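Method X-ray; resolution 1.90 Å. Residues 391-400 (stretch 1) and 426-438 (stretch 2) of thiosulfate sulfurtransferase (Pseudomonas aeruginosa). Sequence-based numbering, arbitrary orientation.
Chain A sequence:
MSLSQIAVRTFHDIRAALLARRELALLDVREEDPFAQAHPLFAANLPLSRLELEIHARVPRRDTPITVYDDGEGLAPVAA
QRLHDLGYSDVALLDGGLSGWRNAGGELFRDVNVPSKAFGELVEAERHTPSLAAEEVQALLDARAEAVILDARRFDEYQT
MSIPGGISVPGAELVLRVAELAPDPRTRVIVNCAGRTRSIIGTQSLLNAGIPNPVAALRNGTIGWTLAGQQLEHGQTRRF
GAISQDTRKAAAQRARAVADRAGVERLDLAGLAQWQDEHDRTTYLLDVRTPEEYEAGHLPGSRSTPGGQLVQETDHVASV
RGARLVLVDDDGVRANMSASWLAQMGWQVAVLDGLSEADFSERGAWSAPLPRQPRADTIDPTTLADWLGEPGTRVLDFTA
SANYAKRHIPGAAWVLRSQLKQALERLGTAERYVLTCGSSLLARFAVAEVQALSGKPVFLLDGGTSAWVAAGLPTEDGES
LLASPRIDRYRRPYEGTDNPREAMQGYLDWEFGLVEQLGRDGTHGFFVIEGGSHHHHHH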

# COMPACT_ATOMS: atom_id res chain seq x y z
N PRO A 391 -12.30 19.47 -34.89
CA PRO A 391 -11.65 18.16 -34.82
C PRO A 391 -10.15 18.26 -35.05
O PRO A 391 -9.66 19.27 -35.57
CB PRO A 391 -12.36 17.36 -35.90
CG PRO A 391 -12.70 18.42 -36.92
CD PRO A 391 -13.19 19.56 -36.06
N GLY A 392 -9.41 17.22 -34.67
CA GLY A 392 -7.98 17.21 -34.87
C GLY A 392 -7.15 17.16 -33.59
O GLY A 392 -5.96 16.84 -33.64
N THR A 393 -7.77 17.47 -32.46
CA THR A 393 -7.05 17.45 -31.19
C THR A 393 -7.40 16.20 -30.39
O THR A 393 -8.56 15.96 -30.07
CB THR A 393 -7.38 18.69 -30.33
OG1 THR A 393 -6.97 19.87 -31.02
CG2 THR A 393 -6.67 18.61 -28.99
N ARG A 394 -6.38 15.41 -30.06
CA ARG A 394 -6.58 14.20 -29.28
C ARG A 394 -6.12 14.41 -27.84
O ARG A 394 -4.96 14.77 -27.59
CB ARG A 394 -5.83 13.01 -29.89
CG ARG A 394 -5.92 11.72 -29.07
CD ARG A 394 -7.37 11.25 -28.93
NE ARG A 394 -7.86 10.64 -30.17
CZ ARG A 394 -9.14 10.33 -30.40
NH1 ARG A 394 -10.06 10.56 -29.47
NH2 ARG A 394 -9.48 9.77 -31.54
N VAL A 395 -7.03 14.20 -26.90
CA VAL A 395 -6.70 14.36 -25.49
C VAL A 395 -6.53 12.98 -24.87
O VAL A 395 -7.42 12.14 -24.97
CB VAL A 395 -7.81 15.11 -24.74
CG1 VAL A 395 -7.49 15.18 -23.25
CG2 VAL A 395 -7.96 16.52 -25.31
N LEU A 396 -5.37 12.76 -24.25
CA LEU A 396 -5.07 11.49 -23.60
C LEU A 396 -5.05 11.70 -22.09
O LEU A 396 -4.34 12.59 -21.60
CB LEU A 396 -3.70 10.97 -24.07
CG LEU A 396 -3.52 10.79 -25.57
CD1 LEU A 396 -2.15 10.17 -25.85
CD2 LEU A 396 -4.64 9.90 -26.12
N ASP A 397 -5.81 10.89 -21.37
CA ASP A 397 -5.91 10.99 -19.91
C ASP A 397 -5.13 9.84 -19.25
O ASP A 397 -5.47 8.67 -19.44
CB ASP A 397 -7.38 10.92 -19.49
CG ASP A 397 -7.62 11.47 -18.09
OD1 ASP A 397 -6.66 11.52 -17.29
OD2 ASP A 397 -8.78 11.85 -17.80
N PHE A 398 -4.12 10.18 -18.47
CA PHE A 398 -3.27 9.19 -17.80
C PHE A 398 -3.66 8.88 -16.36
O PHE A 398 -3.02 8.04 -15.71
CB PHE A 398 -1.81 9.65 -17.85
CG PHE A 398 -1.21 9.62 -19.22
CD1 PHE A 398 -0.48 8.51 -19.64
CD2 PHE A 398 -1.42 10.67 -20.11
CE1 PHE A 398 0.05 8.45 -20.94
CE2 PHE A 398 -0.90 10.61 -21.41
CZ PHE A 398 -0.17 9.51 -21.82
N THR A 399 -4.69 9.54 -15.84
CA THR A 399 -5.11 9.28 -14.46
C THR A 399 -5.62 7.84 -14.36
O THR A 399 -5.85 7.19 -15.37
CB THR A 399 -6.22 10.25 -14.01
OG1 THR A 399 -6.40 10.16 -12.59
CG2 THR A 399 -7.54 9.91 -14.70
N ALA A 400 -5.79 7.34 -13.14
CA ALA A 400 -6.27 5.98 -12.95
C ALA A 400 -7.64 5.82 -13.60
O ALA A 400 -8.46 6.74 -13.58
CB ALA A 400 -6.37 5.65 -11.46
N ARG A 426 -4.95 2.61 -32.03
CA ARG A 426 -6.41 2.53 -31.93
C ARG A 426 -7.11 3.88 -32.14
O ARG A 426 -8.12 3.95 -32.84
CB ARG A 426 -6.83 1.98 -30.56
CG ARG A 426 -6.64 0.48 -30.42
CD ARG A 426 -6.97 -0.00 -29.01
NE ARG A 426 -6.87 -1.46 -28.92
CZ ARG A 426 -6.87 -2.15 -27.79
NH1 ARG A 426 -6.95 -1.53 -26.62
NH2 ARG A 426 -6.80 -3.48 -27.82
N LEU A 427 -6.56 4.93 -31.55
CA LEU A 427 -7.15 6.26 -31.65
C LEU A 427 -6.99 6.89 -33.03
O LEU A 427 -7.61 7.92 -33.32
CB LEU A 427 -6.56 7.16 -30.57
CG LEU A 427 -6.96 6.71 -29.16
CD1 LEU A 427 -6.14 7.45 -28.11
CD2 LEU A 427 -8.45 6.97 -28.95
N GLY A 428 -6.16 6.28 -33.87
CA GLY A 428 -5.96 6.80 -35.21
C GLY A 428 -4.88 7.86 -35.27
O GLY A 428 -3.84 7.73 -34.64
N THR A 429 -5.13 8.91 -36.05
CA THR A 429 -4.16 9.98 -36.17
C THR A 429 -4.78 11.27 -35.67
O THR A 429 -6.01 11.40 -35.62
CB THR A 429 -3.71 10.17 -37.64
OG1 THR A 429 -4.83 10.56 -38.44
CG2 THR A 429 -3.12 8.88 -38.19
N ALA A 430 -3.93 12.21 -35.29
CA ALA A 430 -4.39 13.50 -34.80
C ALA A 430 -3.44 14.57 -35.31
O ALA A 430 -2.32 14.27 -35.72
CB ALA A 430 -4.41 13.51 -33.28
N GLU A 431 -3.89 15.82 -35.29
CA GLU A 431 -3.05 16.92 -35.74
C GLU A 431 -2.18 17.36 -34.56
O GLU A 431 -1.11 17.93 -34.75
CB GLU A 431 -3.91 18.08 -36.25
CG GLU A 431 -4.82 17.66 -37.40
CD GLU A 431 -5.40 18.84 -38.17
OE1 GLU A 431 -6.10 19.67 -37.56
OE2 GLU A 431 -5.16 18.92 -39.39
N ARG A 432 -2.65 17.07 -33.36
CA ARG A 432 -1.94 17.44 -32.14
C ARG A 432 -2.50 16.69 -30.94
O ARG A 432 -3.70 16.38 -30.89
CB ARG A 432 -2.06 18.94 -31.92
CG ARG A 432 -3.49 19.45 -31.94
CD ARG A 432 -3.57 20.95 -32.18
NE ARG A 432 -4.96 21.41 -32.24
CZ ARG A 432 -5.32 22.65 -32.55
NH1 ARG A 432 -4.41 23.56 -32.84
NH2 ARG A 432 -6.61 22.98 -32.58
N TYR A 433 -1.64 16.40 -29.97
CA TYR A 433 -2.03 15.69 -28.76
C TYR A 433 -1.87 16.58 -27.54
O TYR A 433 -0.94 17.38 -27.46
CB TYR A 433 -1.16 14.45 -28.55
CG TYR A 433 -1.36 13.36 -29.57
CD1 TYR A 433 -2.28 12.33 -29.35
CD2 TYR A 433 -0.60 13.32 -30.74
CE1 TYR A 433 -2.43 11.30 -30.27
CE2 TYR A 433 -0.75 12.30 -31.66
CZ TYR A 433 -1.67 11.29 -31.42
OH TYR A 433 -1.81 10.29 -32.35
N VAL A 434 -2.79 16.43 -26.59
CA VAL A 434 -2.73 17.17 -25.34
C VAL A 434 -2.85 16.11 -24.26
O VAL A 434 -3.82 15.34 -24.23
CB VAL A 434 -3.89 18.17 -25.21
CG1 VAL A 434 -3.83 18.85 -23.85
CG2 VAL A 434 -3.80 19.22 -26.32
N LEU A 435 -1.86 16.04 -23.38
CA LEU A 435 -1.86 15.03 -22.32
C LEU A 435 -2.30 15.61 -20.98
O LEU A 435 -1.97 16.75 -20.64
CB LEU A 435 -0.46 14.43 -22.18
CG LEU A 435 0.30 14.14 -23.49
CD1 LEU A 435 1.60 13.42 -23.15
CD2 LEU A 435 -0.54 13.29 -24.43
N THR A 436 -3.04 14.82 -20.21
CA THR A 436 -3.51 15.27 -18.91
C THR A 436 -3.57 14.11 -17.91
O THR A 436 -3.38 12.95 -18.26
CB THR A 436 -4.92 15.91 -19.01
OG1 THR A 436 -5.25 16.55 -17.77
CG2 THR A 436 -5.97 14.85 -19.32
N CYS A 437 -3.83 14.48 -16.66
CA CYS A 437 -4.01 13.54 -15.56
C CYS A 437 -4.48 14.45 -14.43
O CYS A 437 -4.76 15.63 -14.67
CB CYS A 437 -2.70 12.81 -15.20
SG CYS A 437 -1.36 13.80 -14.51
N GLY A 438 -4.59 13.91 -13.22
CA GLY A 438 -5.05 14.73 -12.11
C GLY A 438 -4.44 16.11 -12.01
O GLY A 438 -5.15 17.12 -11.98
O HOH W 1 -8.60 20.73 -32.83
O HOH W 2 -5.95 10.13 -32.41
O HOH W 3 -4.11 11.62 -11.82

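Strands 393-397 and 432-436 lie side by side and run parallel, their N-to-C directions 23° apart. Backbone hydrogen bonds hold them in register. Arg394 N donates to Arg432 O (3.0 Å), and Val434 N donates to Arg394 O (2.9 Å). Leu396 N donates to Val434 O (3.0 Å), and Thr436 N to Leu396 O (2.9 Å). Arg394 and Leu396 thus use both backbone groups, as alternate residues do in a parallel pair. Phe398 N continues the ladder beyond its strand, reaching Thr436 O at 2.9 Å. At the other end, Gly392 O accepts from Glu431 N (2.8 Å) and, weakly, from Arg432 N (3.3 Å). Gly392 has phi/psi of 117/-17, which suits glycine; a CB there would also clash with Glu431 OE1.

The direct side-chain hydrogen bonds between the stretches lie near the strand starts. Arg432 NE donates to Thr393 OG1 at 2.8 Å, so the hydroxyl lies at the guanidinium edge. Water 1 bridges the same pair, 2.6 Å from Thr393 OG1 and 3.0 Å from Arg432 NH2. Arg394 reaches Leu427 instead. Arg394 NH2 donates to Leu427 O (3.2 Å), and water 2 links Arg394 NE to that same oxygen. Leu427 CD2 covers one face of this guanidinium. Beyond the other ends, water 3 joins Thr399 OG1 to Gly438 N.

Apolar packing occurs on both sheet faces. Arg394, Leu396, Tyr433 and Leu435 share one face. Here Leu396 CD1 lies 3.8 Å from Leu435 CD2 and 4.1 Å from Tyr433 CD1, while Leu396 CD2 meets Leu427 CD1 at 3.5 Å. Thr393, Val395, Val434 and Thr436 lie on the other face, where Thr393 CG2 is 4.0 Å from Val434 CG2. Past the strand, Phe398 CE2 packs 3.9 Å from Leu435 CB.

Within stretch 1, Thr399 N donates to Asp397 OD1 (3.1 Å), tying the loop back to the strand end.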